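Local atomic coordinates of acetyl transferase (Salmonella typhimurium, PDB entry 1S7K), a protein that transfers an acetyl group, probably from acetyl-coenzyme A, to the N-terminal amino group of ribosomal protein L7/L12. Residues 137-142 / 171-176; 93-98 / 129-134; 12-17 / 75-80; 70-75 / 82-87; 19-24 / 57-62. One frame throughout, in Å; residues are numbered along the deposited sequence.

From the N terminus, residues 12-17 wait until 75-80 for their partner, so interaction 3 closes a long loop. Interaction 5 is nested inside that loop and sets the turn at 19-24 against helix 55-67. Interaction 4 crosses interaction 3: strand 71-77 pairs with strand 14-18 on one side and strand 80-91 on the other, and Ile75 belongs to both contacts. Interaction 2 follows, closing the parallel crossover from strand 96-103 through helix 112-127 to strand 132-138; it touches interaction 4 through Phe87. Interaction 1 comes last, where strand 168-178 pairs with the end of strand 132-138. Interactions 1 to 4 share one mixed sheet, its halves joining where strand 80-91 adjoins 96-103.

Interaction 1. Residues 137-142 / 171-176; sequences CRVDNQ and DVNMYA
Cys137 and Asn173 form an antiparallel hydrogen-bonded pair: Cys137 N gives to Asn173 O at 3.0 Å, and Asn173 N gives to Cys137 O at 2.7 Å. SG of Cys137 sits between the backbone N and the carbonyl carbon (chi1 62°), and meets the edge of the Tyr175 ring, 3.9 Å from CE2 and near the ring plane. At Arg138 the pairing with Val172 is non-hydrogen-bonded and the side chains diverge, while Arg138 CA brings its hydrogen toward Asp171 O at 3.4 Å. The Arg138 chain bends at chi3, and NE makes a salt bridge of 2.7 Å to the syn lone pair of Asp140 OD1, two residues on. Val139 leaves the strand but binds across, its N reaching Asp171 O at 2.9 Å; the Val139 and Asn173 side chains cross at about a right angle, with Val139 CG2 3.6 Å from Asn173 OD1. Water 1 joins Asp171 O to Asp140 N, so this carbonyl receives both a backbone N-H and a water. Asn141 then caps helix 142-150 with OD1 on the N of Ser144. Asn145 of that helix holds Tyr175 OH and Asn173 ND2 as well as Arg138 O. Coenzyme A has been seen bound covalently to Cys137, and the contact implies a cofactor-site thiol placed by strand pairing and lodged at an aromatic edge that Asn145 anchors.

Interaction 2. Residues 93-98 / 129-134; sequences INKAAY and DIRRFV
Lys95 presses its aliphatic chain on the loop at Asp129. From CB, which lies 3.5 Å from Asp129 O and also meets Arg131 CG, the chain passes to CG, 3.5 Å from Asp129 O. CD draws off to 4.0 Å from Asp129 O and skirts Arg131 CD; extended beyond CG, the chain leads away until NZ binds Gly128 O. On the backbone, Lys95 O accepts from two amides, Arg131 N at 3.0 Å and Arg132 N at 3.1 Å. Lys95 and Ala96 together face Glu91 in a G1 bulge. Parallel pairing follows, with Ala97 N bonded to Arg132 O and Val134 N to Ala97 O, closing the beta-alpha-beta crossover over helix 112-127. Ala97 CB packs on Ile130 CG2 at 3.8 Å; on the other face Tyr98 and Val134 lie side by side, Tyr98 CD2 3.5 Å from Val134 CG1. Water 3 links Tyr98 OH to Arg132 NE, while Glu91 and Glu156 bind the two side chains further. The like charges of Lys95 and Arg131 are probably eased by separate anchors: Gly128 O for Lys95, and for Arg131 a salt bridge to Asp180 of the same chain and a cation-pi contact with Tyr169 of the second subunit.

Interaction 3. Residues 12-17 / 75-80; sequences TTLELR and IFCQNE
The Arg17 guanidinium lies flat on the Phe76 ring, centres 3.8 Å apart and planes at 17°, a cation-pi stack with CZ over the ring face. Asn79 OD1 and water 5 sit at the guanidinium edge, near its plane, and Glu15 O lies at the edge of the ring. The stack rides on two antiparallel strands, 14-18 and 71-77, of the mixed sheet of the GNAT fold. With CG, CD and NE extended, the Arg17 chain crosses Phe76 at about a right angle, and CD comes within 3.3 Å of CE1. Two acceptors steady the cation: NE makes a salt bridge of 2.7 Å to the anti lone pair of Glu15 OE2, and NH1 makes a weak bond of 3.0 Å to Asn79 OD1. Asn79 belongs to the type I' turn from Cys77 to Glu80, so the weak bond, with water 5 between Arg17 NH2 and Asn79 O, links the turn to the neighbouring strand. Glu15 and Phe76 form the hydrogen-bonded pair, with N-H to O bonds in both directions. On the opposite face of the sheet, that of Leu14 and Leu16, the contacts are apolar: Leu14 CD2 touches Cys77 CB at 3.5 Å, and helix 112-127 covers Leu14, Leu16 and Ile75. Ile75 adjoins Ile112 and Met113, residues of the coenzyme A site. Leu16 and Ile75 lie side by side, and CD2 of Leu16 rests 3.5 Å from CG1 of Ile75.

Interaction 4. Residues 70-75 / 82-87; sequences AKMYLI and AGVLSF
Ile75 O is gripped by two successive amides, Ala82 N at 2.7 Å, nearly on the carbonyl axis, and Gly83 N in a weak bond of 3.5 Å. Ala82 and Gly83 therefore both face Ile75, a classic beta bulge, and Ile75 N returns a bond to Gly83 O from well above the carbonyl plane. Beyond the bulge the antiparallel register is regular: Tyr73 and Leu85, then Lys71 and Phe87, are hydrogen-bonded pairs with bonds in both directions. The non-hydrogen-bonded pairs alternate with these: Leu74 with Val84 between Ile75 and Tyr73, Met72 with Ser86 between Tyr73 and Lys71. On the face of Leu74 and Met72, Leu74 CD2 leans on Val84 CG2 at 3.7 Å, and Met72 CE at the tip of its chain reaches the same methyl at 4.2 Å. On the other face, Ile75 CG1 meets Leu85 CB at 4.1 Å, and Lys71 CG comes obliquely to Phe87 CD1 at 3.5 Å. The Lys71 chain then bends at chi2 (-68°), which carries CD off, and NZ binds His65 O. Tyr73 keeps Leu85 O at its ring edge while its OH binds Glu6 and Tyr124. Phe87 makes an edge-to-face contact with Tyr124, and Leu85 and Ile75 pack on Met113 of the coenzyme A site. This is the bulged beta hairpin of strands 71-77 and 80-91, lying within the antiparallel part of the GNAT sheet.

Interaction 5. Residues 19-24 / 57-62; sequences ADESHV and HVQGNI
Glu21 N is buried here without any polar partner in the model, and the Ile62 methyl CD1 lies 3.5 Å from it. Ile62 sends that arm out fully extended (chi2 179°) from the helix; its CG1 also meets Ala19 O, at 3.5 Å. No hydrogen bond crosses the contact. Glu21 OE2 and Gln59 NE2 are only 2.7 Å apart, yet the N-H angle is poor for a bond; the carboxylate and amide planes stand 69° apart. The Glu21 chain, bent at chi2, gives its other oxygen, OE1, to a salt bridge with Arg55. The Val24 and Val58 side chains pass alongside one another, pointing opposite ways, CG2 of Val24 resting 3.7 Å from CG1 of Val58. The segment 19-24 is shaped from within. Asp20 OD2 accepts Ser22 N at 2.7 Å and Ser22 OG at 3.0 Å, the two arriving from opposite faces of the carboxylate, while Asp20 O takes His23 N. Ala19 and Asn61 both pack on Met72, and His23 on Leu74. What results is an Asx turn between strand 14-18 and helix 24-33, flanked by Ala19 and Val24, which pack on helix 55-67; loop and helix lie on one face of the GNAT sheet, opposite helix 112-127.

Interaction 1. Residues 137-142 / 171-176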
# COMPACT_ATOMS: atom_id res chain seq x y z
N CYS A 137 11.16 -4.24 0.82
CA CYS A 137 12.47 -3.57 0.70
C CYS A 137 13.09 -3.89 -0.66
O CYS A 137 12.82 -4.97 -1.25
CB CYS A 137 13.37 -4.06 1.81
SG CYS A 137 13.74 -5.88 1.79
N ARG A 138 13.93 -2.99 -1.16
CA ARG A 138 14.55 -3.20 -2.47
C ARG A 138 15.29 -4.53 -2.49
O ARG A 138 15.88 -4.93 -1.48
CB ARG A 138 15.53 -2.07 -2.79
CG ARG A 138 14.84 -0.76 -3.16
CD ARG A 138 15.89 0.36 -3.54
NE ARG A 138 17.25 0.02 -3.12
CZ ARG A 138 17.80 0.25 -1.93
NH1 ARG A 138 19.03 -0.16 -1.71
NH2 ARG A 138 17.14 0.91 -0.94
N VAL A 139 15.28 -5.19 -3.64
CA VAL A 139 15.96 -6.45 -3.76
C VAL A 139 17.47 -6.22 -3.43
O VAL A 139 18.10 -7.05 -2.78
CB VAL A 139 15.80 -7.01 -5.18
CG1 VAL A 139 16.72 -8.22 -5.39
CG2 VAL A 139 14.34 -7.42 -5.37
N ASP A 140 17.99 -5.07 -3.84
CA ASP A 140 19.41 -4.78 -3.63
C ASP A 140 19.72 -4.17 -2.27
O ASP A 140 20.87 -3.75 -2.03
CB ASP A 140 19.96 -3.90 -4.79
CG ASP A 140 19.42 -2.48 -4.80
OD1 ASP A 140 18.73 -2.06 -3.86
OD2 ASP A 140 19.69 -1.71 -5.77
N ASN A 141 18.74 -4.14 -1.37
CA ASN A 141 19.00 -3.54 -0.04
C ASN A 141 19.48 -4.73 0.81
O ASN A 141 18.68 -5.45 1.40
CB ASN A 141 17.73 -2.88 0.53
CG ASN A 141 17.98 -2.15 1.86
OD1 ASN A 141 18.82 -2.56 2.62
ND2 ASN A 141 17.18 -1.12 2.15
N GLN A 142 20.80 -4.91 0.87
CA GLN A 142 21.34 -6.08 1.59
C GLN A 142 20.92 -6.10 3.07
O GLN A 142 20.59 -7.14 3.61
CB GLN A 142 22.86 -6.03 1.52
CG GLN A 142 23.57 -7.34 1.80
CD GLN A 142 25.06 -7.26 1.41
OE1 GLN A 142 25.48 -6.31 0.71
NE2 GLN A 142 25.86 -8.25 1.84
N ASP A 171 13.37 -3.19 -8.27
CA ASP A 171 12.48 -4.29 -7.85
C ASP A 171 12.50 -4.29 -6.29
O ASP A 171 13.54 -3.99 -5.65
CB ASP A 171 13.03 -5.61 -8.37
CG ASP A 171 12.80 -5.82 -9.87
OD1 ASP A 171 12.43 -4.85 -10.61
OD2 ASP A 171 13.05 -6.99 -10.30
N VAL A 172 11.37 -4.71 -5.70
CA VAL A 172 11.18 -4.72 -4.26
C VAL A 172 10.65 -6.07 -3.77
O VAL A 172 9.68 -6.54 -4.30
CB VAL A 172 10.10 -3.67 -3.86
CG1 VAL A 172 9.76 -3.72 -2.33
CG2 VAL A 172 10.63 -2.26 -4.17
N ASN A 173 11.29 -6.65 -2.76
CA ASN A 173 10.82 -7.92 -2.19
C ASN A 173 9.73 -7.61 -1.18
O ASN A 173 9.83 -6.65 -0.40
CB ASN A 173 11.97 -8.64 -1.49
CG ASN A 173 12.87 -9.40 -2.48
OD1 ASN A 173 12.42 -9.83 -3.54
ND2 ASN A 173 14.15 -9.56 -2.12
N MET A 174 8.69 -8.42 -1.20
CA MET A 174 7.66 -8.26 -0.22
C MET A 174 7.73 -9.49 0.66
O MET A 174 7.58 -10.62 0.19
CB MET A 174 6.26 -8.14 -0.86
CG MET A 174 5.21 -8.15 0.31
SD MET A 174 3.52 -7.83 -0.22
CE MET A 174 3.69 -6.08 -0.58
N TYR A 175 7.93 -9.24 1.97
CA TYR A 175 8.05 -10.28 3.01
C TYR A 175 6.93 -10.14 4.02
O TYR A 175 6.47 -9.02 4.30
CB TYR A 175 9.34 -10.08 3.81
CG TYR A 175 10.63 -10.39 3.08
CD1 TYR A 175 11.16 -11.69 3.07
CD2 TYR A 175 11.37 -9.36 2.49
CE1 TYR A 175 12.46 -11.93 2.46
CE2 TYR A 175 12.60 -9.59 1.90
CZ TYR A 175 13.15 -10.88 1.89
OH TYR A 175 14.46 -11.08 1.36
N ALA A 176 6.46 -11.24 4.56
CA ALA A 176 5.42 -11.11 5.58
C ALA A 176 5.57 -12.15 6.67
O ALA A 176 6.12 -13.24 6.46
CB ALA A 176 3.94 -11.19 4.97
O HOH W 1 16.38 -3.54 -5.94

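Interaction 2. Residues 93-98 / 129-134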
# COMPACT_ATOMS: atom_id res chain seq x y z
N ILE A 93 -8.44 -2.46 9.15
CA ILE A 93 -9.38 -3.54 8.92
C ILE A 93 -8.71 -4.87 8.66
O ILE A 93 -9.16 -5.89 9.13
CB ILE A 93 -10.36 -3.19 7.76
CG1 ILE A 93 -10.98 -1.79 8.07
CG2 ILE A 93 -11.46 -4.29 7.69
CD1 ILE A 93 -11.62 -1.03 6.82
N ASN A 94 -7.61 -4.84 7.90
CA ASN A 94 -6.85 -6.06 7.59
C ASN A 94 -5.84 -6.41 8.72
O ASN A 94 -5.18 -7.50 8.68
CB ASN A 94 -6.08 -5.86 6.26
CG ASN A 94 -7.02 -5.59 5.07
OD1 ASN A 94 -8.10 -6.13 5.01
ND2 ASN A 94 -6.57 -4.75 4.09
N LYS A 95 -5.74 -5.53 9.72
CA LYS A 95 -4.81 -5.71 10.85
C LYS A 95 -3.42 -6.01 10.25
O LYS A 95 -2.79 -7.00 10.63
CB LYS A 95 -5.21 -6.88 11.74
CG LYS A 95 -6.56 -6.67 12.48
CD LYS A 95 -6.73 -7.75 13.56
CE LYS A 95 -8.12 -7.65 14.17
NZ LYS A 95 -8.25 -8.50 15.34
N ALA A 96 -3.02 -5.18 9.28
CA ALA A 96 -1.72 -5.30 8.59
C ALA A 96 -0.86 -4.02 8.75
O ALA A 96 -1.37 -2.88 8.65
CB ALA A 96 -1.95 -5.58 7.09
N ALA A 97 0.44 -4.22 8.95
CA ALA A 97 1.37 -3.10 9.10
C ALA A 97 2.58 -3.29 8.22
O ALA A 97 3.07 -4.42 8.09
CB ALA A 97 1.81 -2.99 10.52
N TYR A 98 3.07 -2.20 7.62
CA TYR A 98 4.28 -2.27 6.80
C TYR A 98 5.41 -1.68 7.68
O TYR A 98 5.28 -0.61 8.27
CB TYR A 98 4.11 -1.46 5.52
CG TYR A 98 2.97 -2.01 4.69
CD1 TYR A 98 1.66 -1.61 4.90
CD2 TYR A 98 3.21 -3.01 3.77
CE1 TYR A 98 0.59 -2.22 4.17
CE2 TYR A 98 2.18 -3.62 3.06
CZ TYR A 98 0.89 -3.23 3.26
OH TYR A 98 -0.09 -3.83 2.50
N ASP A 129 -4.36 -5.92 17.67
CA ASP A 129 -4.80 -5.09 16.58
C ASP A 129 -3.97 -5.22 15.33
O ASP A 129 -4.34 -4.66 14.30
CB ASP A 129 -4.98 -3.61 16.98
CG ASP A 129 -3.80 -3.01 17.76
OD1 ASP A 129 -3.77 -1.74 17.85
OD2 ASP A 129 -2.95 -3.76 18.30
N ILE A 130 -2.85 -5.96 15.39
CA ILE A 130 -2.06 -6.20 14.16
C ILE A 130 -1.65 -7.68 14.21
O ILE A 130 -1.12 -8.14 15.24
CB ILE A 130 -0.81 -5.31 14.08
CG1 ILE A 130 -1.20 -3.84 14.29
CG2 ILE A 130 -0.11 -5.49 12.70
CD1 ILE A 130 -0.12 -2.87 13.88
N ARG A 131 -1.86 -8.40 13.09
CA ARG A 131 -1.55 -9.82 12.94
C ARG A 131 -0.64 -10.11 11.70
O ARG A 131 0.02 -11.11 11.66
CB ARG A 131 -2.83 -10.65 12.74
CG ARG A 131 -3.57 -10.32 11.40
CD ARG A 131 -4.99 -10.88 11.46
NE ARG A 131 -4.94 -12.34 11.65
CZ ARG A 131 -4.60 -13.21 10.69
NH1 ARG A 131 -4.27 -12.81 9.46
NH2 ARG A 131 -4.60 -14.50 10.96
N ARG A 132 -0.60 -9.19 10.74
CA ARG A 132 0.18 -9.38 9.51
C ARG A 132 1.25 -8.27 9.46
O ARG A 132 0.93 -7.06 9.39
CB ARG A 132 -0.74 -9.31 8.26
CG ARG A 132 0.07 -9.57 6.90
CD ARG A 132 -0.90 -9.48 5.65
NE ARG A 132 -0.15 -9.10 4.46
CZ ARG A 132 0.69 -9.90 3.80
NH1 ARG A 132 1.39 -9.42 2.78
NH2 ARG A 132 0.75 -11.20 4.08
N PHE A 133 2.52 -8.66 9.54
CA PHE A 133 3.58 -7.68 9.56
C PHE A 133 4.31 -7.78 8.26
O PHE A 133 4.72 -8.89 7.89
CB PHE A 133 4.55 -7.96 10.73
CG PHE A 133 3.87 -7.94 12.06
CD1 PHE A 133 3.31 -9.11 12.58
CD2 PHE A 133 3.71 -6.74 12.75
CE1 PHE A 133 2.61 -9.08 13.77
CE2 PHE A 133 3.00 -6.71 13.96
CZ PHE A 133 2.45 -7.90 14.47
N VAL A 134 4.45 -6.67 7.57
CA VAL A 134 5.05 -6.71 6.25
C VAL A 134 6.28 -5.90 6.07
O VAL A 134 6.35 -4.82 6.61
CB VAL A 134 4.02 -6.19 5.21
CG1 VAL A 134 4.59 -6.25 3.77
CG2 VAL A 134 2.72 -7.09 5.33
O HOH W 2 -4.03 -10.19 8.29
O HOH W 3 -0.72 -6.50 3.43

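Interaction 3. Residues 12-17 / 75-80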
# COMPACT_ATOMS: atom_id res chain seq x y z
N THR A 12 17.40 -6.38 28.19
CA THR A 12 18.10 -5.76 29.30
C THR A 12 18.61 -4.38 28.95
O THR A 12 18.52 -3.45 29.73
CB THR A 12 19.30 -6.64 29.77
OG1 THR A 12 18.75 -7.88 30.28
CG2 THR A 12 20.07 -5.90 30.87
N THR A 13 19.13 -4.25 27.74
CA THR A 13 19.68 -2.98 27.28
C THR A 13 18.85 -2.25 26.20
O THR A 13 19.14 -1.10 25.89
CB THR A 13 21.06 -3.27 26.69
OG1 THR A 13 20.91 -4.31 25.72
CG2 THR A 13 22.02 -3.81 27.78
N LEU A 14 17.86 -2.91 25.62
CA LEU A 14 17.07 -2.25 24.56
C LEU A 14 15.64 -2.02 24.97
O LEU A 14 15.03 -2.83 25.72
CB LEU A 14 17.09 -3.16 23.31
CG LEU A 14 18.44 -3.43 22.66
CD1 LEU A 14 18.33 -4.45 21.43
CD2 LEU A 14 19.07 -2.10 22.26
N GLU A 15 15.06 -0.92 24.47
CA GLU A 15 13.63 -0.70 24.66
C GLU A 15 13.15 0.28 23.56
O GLU A 15 13.97 1.00 22.97
CB GLU A 15 13.31 -0.18 26.08
CG GLU A 15 13.60 1.29 26.37
CD GLU A 15 13.18 1.72 27.82
OE1 GLU A 15 12.93 0.89 28.72
OE2 GLU A 15 13.13 2.94 28.01
N LEU A 16 11.87 0.21 23.23
CA LEU A 16 11.26 1.09 22.21
C LEU A 16 10.41 2.08 23.00
O LEU A 16 9.74 1.69 23.96
CB LEU A 16 10.33 0.29 21.30
CG LEU A 16 10.98 -0.78 20.42
CD1 LEU A 16 9.91 -1.63 19.77
CD2 LEU A 16 11.81 -0.04 19.33
N ARG A 17 10.47 3.35 22.62
CA ARG A 17 9.64 4.35 23.24
C ARG A 17 8.83 5.01 22.11
O ARG A 17 9.39 5.36 21.05
CB ARG A 17 10.51 5.41 23.96
CG ARG A 17 11.46 4.81 25.01
CD ARG A 17 12.32 5.86 25.73
NE ARG A 17 13.32 5.20 26.59
CZ ARG A 17 14.37 5.81 27.14
NH1 ARG A 17 15.23 5.13 27.90
NH2 ARG A 17 14.57 7.11 26.96
N ILE A 75 14.20 3.65 19.16
CA ILE A 75 14.99 2.53 19.71
C ILE A 75 16.07 3.14 20.59
O ILE A 75 16.86 3.95 20.10
CB ILE A 75 15.72 1.75 18.57
CG1 ILE A 75 14.73 1.01 17.64
CG2 ILE A 75 16.66 0.65 19.18
CD1 ILE A 75 15.49 0.66 16.28
N PHE A 76 16.12 2.72 21.87
CA PHE A 76 17.11 3.17 22.84
C PHE A 76 17.93 1.99 23.28
O PHE A 76 17.40 0.94 23.59
CB PHE A 76 16.47 3.80 24.06
CG PHE A 76 15.95 5.16 23.81
CD1 PHE A 76 14.63 5.35 23.36
CD2 PHE A 76 16.78 6.25 23.99
CE1 PHE A 76 14.17 6.63 23.09
CE2 PHE A 76 16.32 7.53 23.73
CZ PHE A 76 15.01 7.72 23.28
N CYS A 77 19.24 2.18 23.28
CA CYS A 77 20.14 1.11 23.66
C CYS A 77 20.93 1.67 24.84
O CYS A 77 21.62 2.66 24.67
CB CYS A 77 21.06 0.81 22.46
SG CYS A 77 22.52 -0.28 22.82
N GLN A 78 20.82 1.04 26.02
CA GLN A 78 21.48 1.53 27.24
C GLN A 78 21.17 3.04 27.44
O GLN A 78 22.06 3.82 27.80
CB GLN A 78 22.99 1.34 27.17
CG GLN A 78 23.43 -0.11 26.91
CD GLN A 78 24.86 -0.38 27.38
OE1 GLN A 78 25.41 -1.45 27.16
NE2 GLN A 78 25.45 0.61 28.05
N ASN A 79 19.92 3.41 27.16
CA ASN A 79 19.41 4.79 27.30
C ASN A 79 19.84 5.86 26.29
O ASN A 79 19.50 7.03 26.44
CB ASN A 79 19.68 5.32 28.73
CG ASN A 79 18.84 4.59 29.75
OD1 ASN A 79 17.64 4.46 29.57
ND2 ASN A 79 19.48 4.10 30.83
N GLU A 80 20.55 5.45 25.25
CA GLU A 80 21.00 6.37 24.21
C GLU A 80 20.09 6.16 22.99
O GLU A 80 19.80 5.04 22.64
CB GLU A 80 22.42 6.02 23.81
CG GLU A 80 23.07 7.12 23.04
CD GLU A 80 24.45 6.77 22.59
OE1 GLU A 80 25.13 5.93 23.24
OE2 GLU A 80 24.86 7.36 21.57
O HOH W 4 17.98 1.68 26.51
O HOH W 5 16.91 7.86 27.63

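Interaction 4. Residues 70-75 / 82-87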
# COMPACT_ATOMS: atom_id res chain seq x y z
N ALA A 70 -0.46 4.46 11.78
CA ALA A 70 0.99 4.22 11.60
C ALA A 70 1.55 4.18 13.03
O ALA A 70 0.83 4.46 13.97
CB ALA A 70 1.66 5.43 10.84
N LYS A 71 2.83 3.82 13.19
CA LYS A 71 3.44 3.88 14.52
C LYS A 71 4.82 4.37 14.34
O LYS A 71 5.49 4.06 13.33
CB LYS A 71 3.50 2.51 15.20
CG LYS A 71 2.11 1.89 15.55
CD LYS A 71 1.39 2.74 16.70
CE LYS A 71 -0.09 2.29 16.90
NZ LYS A 71 -0.63 3.21 17.99
N MET A 72 5.28 5.20 15.28
CA MET A 72 6.66 5.60 15.18
C MET A 72 7.31 5.39 16.56
O MET A 72 6.91 6.06 17.52
CB MET A 72 6.81 7.06 14.75
CG MET A 72 8.28 7.46 14.74
SD MET A 72 8.39 9.22 14.39
CE MET A 72 9.98 9.37 14.22
N TYR A 73 8.26 4.45 16.65
CA TYR A 73 8.95 4.22 17.89
C TYR A 73 10.43 4.56 17.76
O TYR A 73 11.06 4.40 16.70
CB TYR A 73 8.79 2.72 18.31
CG TYR A 73 7.39 2.31 18.68
CD1 TYR A 73 6.89 2.53 19.98
CD2 TYR A 73 6.55 1.69 17.75
CE1 TYR A 73 5.55 2.12 20.33
CE2 TYR A 73 5.24 1.31 18.07
CZ TYR A 73 4.75 1.53 19.36
OH TYR A 73 3.46 1.11 19.69
N LEU A 74 11.01 5.01 18.86
CA LEU A 74 12.42 5.31 18.96
C LEU A 74 13.09 4.13 19.71
O LEU A 74 12.58 3.66 20.74
CB LEU A 74 12.61 6.61 19.77
CG LEU A 74 12.23 7.84 18.98
CD1 LEU A 74 12.63 9.11 19.75
CD2 LEU A 74 13.04 7.83 17.68
N ILE A 75 14.20 3.65 19.16
CA ILE A 75 14.99 2.53 19.71
C ILE A 75 16.07 3.14 20.59
O ILE A 75 16.86 3.95 20.10
CB ILE A 75 15.72 1.75 18.57
CG1 ILE A 75 14.73 1.01 17.64
CG2 ILE A 75 16.66 0.65 19.18
CD1 ILE A 75 15.49 0.66 16.28
N ALA A 82 19.16 5.27 19.44
CA ALA A 82 19.94 4.60 18.42
C ALA A 82 19.32 4.51 17.03
O ALA A 82 20.01 4.18 16.09
CB ALA A 82 20.32 3.17 18.88
N GLY A 83 18.02 4.74 16.93
CA GLY A 83 17.40 4.71 15.61
C GLY A 83 15.91 4.75 15.72
O GLY A 83 15.38 5.03 16.77
N VAL A 84 15.21 4.48 14.61
CA VAL A 84 13.76 4.52 14.56
C VAL A 84 13.19 3.18 14.05
O VAL A 84 13.78 2.57 13.18
CB VAL A 84 13.26 5.60 13.57
CG1 VAL A 84 11.77 5.43 13.36
CG2 VAL A 84 13.53 7.05 14.13
N LEU A 85 12.10 2.70 14.64
CA LEU A 85 11.42 1.48 14.18
C LEU A 85 9.95 1.92 13.97
O LEU A 85 9.26 2.37 14.95
CB LEU A 85 11.50 0.37 15.23
CG LEU A 85 10.80 -0.92 14.85
CD1 LEU A 85 11.19 -1.33 13.46
CD2 LEU A 85 11.16 -2.03 15.86
N SER A 86 9.49 1.84 12.72
CA SER A 86 8.14 2.31 12.35
C SER A 86 7.23 1.32 11.68
O SER A 86 7.71 0.34 11.11
CB SER A 86 8.24 3.50 11.39
OG SER A 86 8.97 4.59 11.95
N PHE A 87 5.93 1.56 11.76
CA PHE A 87 4.96 0.82 11.01
C PHE A 87 4.62 2.03 10.07
O PHE A 87 3.93 2.98 10.49
CB PHE A 87 3.74 0.41 11.86
CG PHE A 87 3.95 -0.80 12.70
CD1 PHE A 87 3.18 -1.02 13.85
CD2 PHE A 87 4.88 -1.76 12.34
CE1 PHE A 87 3.37 -2.16 14.64
CE2 PHE A 87 5.07 -2.91 13.12
CZ PHE A 87 4.31 -3.11 14.29

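Interaction 5. Residues 19-24 / 57-62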
# COMPACT_ATOMS: atom_id res chain seq x y z
N ALA A 19 7.50 7.61 19.83
CA ALA A 19 8.03 8.94 19.50
C ALA A 19 7.21 10.03 20.22
O ALA A 19 5.97 10.05 20.18
CB ALA A 19 7.98 9.17 18.01
N ASP A 20 7.91 10.91 20.90
CA ASP A 20 7.23 11.99 21.62
C ASP A 20 7.81 13.32 21.25
O ASP A 20 8.94 13.42 20.80
CB ASP A 20 7.40 11.81 23.12
CG ASP A 20 6.61 12.82 23.89
OD1 ASP A 20 5.37 12.64 24.03
OD2 ASP A 20 7.23 13.80 24.33
N GLU A 21 7.02 14.38 21.45
CA GLU A 21 7.52 15.71 21.15
C GLU A 21 8.87 15.90 21.87
O GLU A 21 9.79 16.51 21.32
CB GLU A 21 6.50 16.77 21.59
CG GLU A 21 5.93 17.58 20.44
CD GLU A 21 6.96 18.54 19.84
OE1 GLU A 21 8.16 18.17 19.82
OE2 GLU A 21 6.57 19.64 19.37
N SER A 22 9.01 15.33 23.08
CA SER A 22 10.27 15.49 23.80
C SER A 22 11.50 14.91 23.09
O SER A 22 12.62 15.28 23.42
CB SER A 22 10.20 14.85 25.18
OG SER A 22 10.14 13.43 25.10
N HIS A 23 11.30 14.02 22.13
CA HIS A 23 12.43 13.40 21.43
C HIS A 23 12.96 14.21 20.24
O HIS A 23 14.07 13.98 19.75
CB HIS A 23 12.03 12.00 20.87
CG HIS A 23 11.49 11.03 21.88
ND1 HIS A 23 10.17 10.65 21.91
CD2 HIS A 23 12.10 10.36 22.89
CE1 HIS A 23 9.99 9.78 22.90
NE2 HIS A 23 11.14 9.60 23.51
N VAL A 24 12.14 15.13 19.75
CA VAL A 24 12.48 15.88 18.56
C VAL A 24 13.89 16.40 18.57
O VAL A 24 14.65 16.14 17.64
CB VAL A 24 11.47 17.04 18.30
CG1 VAL A 24 11.93 17.89 17.09
CG2 VAL A 24 10.06 16.46 18.00
N HIS A 57 7.80 16.59 11.17
CA HIS A 57 7.75 15.17 10.80
C HIS A 57 7.29 14.38 12.02
O HIS A 57 6.37 13.58 11.94
CB HIS A 57 9.14 14.68 10.34
CG HIS A 57 9.15 13.25 9.85
ND1 HIS A 57 8.65 12.87 8.62
CD2 HIS A 57 9.58 12.11 10.44
CE1 HIS A 57 8.76 11.56 8.48
NE2 HIS A 57 9.32 11.07 9.57
N VAL A 58 7.94 14.61 13.16
CA VAL A 58 7.56 13.91 14.35
C VAL A 58 6.13 14.21 14.82
O VAL A 58 5.37 13.27 15.11
CB VAL A 58 8.57 14.18 15.47
CG1 VAL A 58 8.05 13.61 16.79
CG2 VAL A 58 9.95 13.60 15.07
N GLN A 59 5.75 15.49 14.89
CA GLN A 59 4.40 15.81 15.31
C GLN A 59 3.42 15.10 14.39
O GLN A 59 2.46 14.54 14.86
CB GLN A 59 4.19 17.33 15.32
CG GLN A 59 5.15 18.02 16.32
CD GLN A 59 5.28 19.56 16.19
OE1 GLN A 59 5.65 20.10 15.14
NE2 GLN A 59 5.02 20.25 17.29
N GLY A 60 3.69 15.09 13.09
CA GLY A 60 2.81 14.41 12.14
C GLY A 60 2.75 12.91 12.41
O GLY A 60 1.67 12.29 12.40
N ASN A 61 3.90 12.31 12.75
CA ASN A 61 3.83 10.85 12.98
C ASN A 61 3.11 10.46 14.29
O ASN A 61 2.46 9.41 14.38
CB ASN A 61 5.24 10.27 12.86
CG ASN A 61 5.70 10.19 11.40
OD1 ASN A 61 6.88 10.06 11.09
ND2 ASN A 61 4.73 10.24 10.49
N ILE A 62 3.20 11.34 15.29
CA ILE A 62 2.56 11.18 16.61
C ILE A 62 1.05 11.13 16.40
O ILE A 62 0.38 10.28 16.99
CB ILE A 62 2.99 12.36 17.58
CG1 ILE A 62 4.49 12.24 17.90
CG2 ILE A 62 2.17 12.33 18.86
CD1 ILE A 62 5.06 13.28 18.79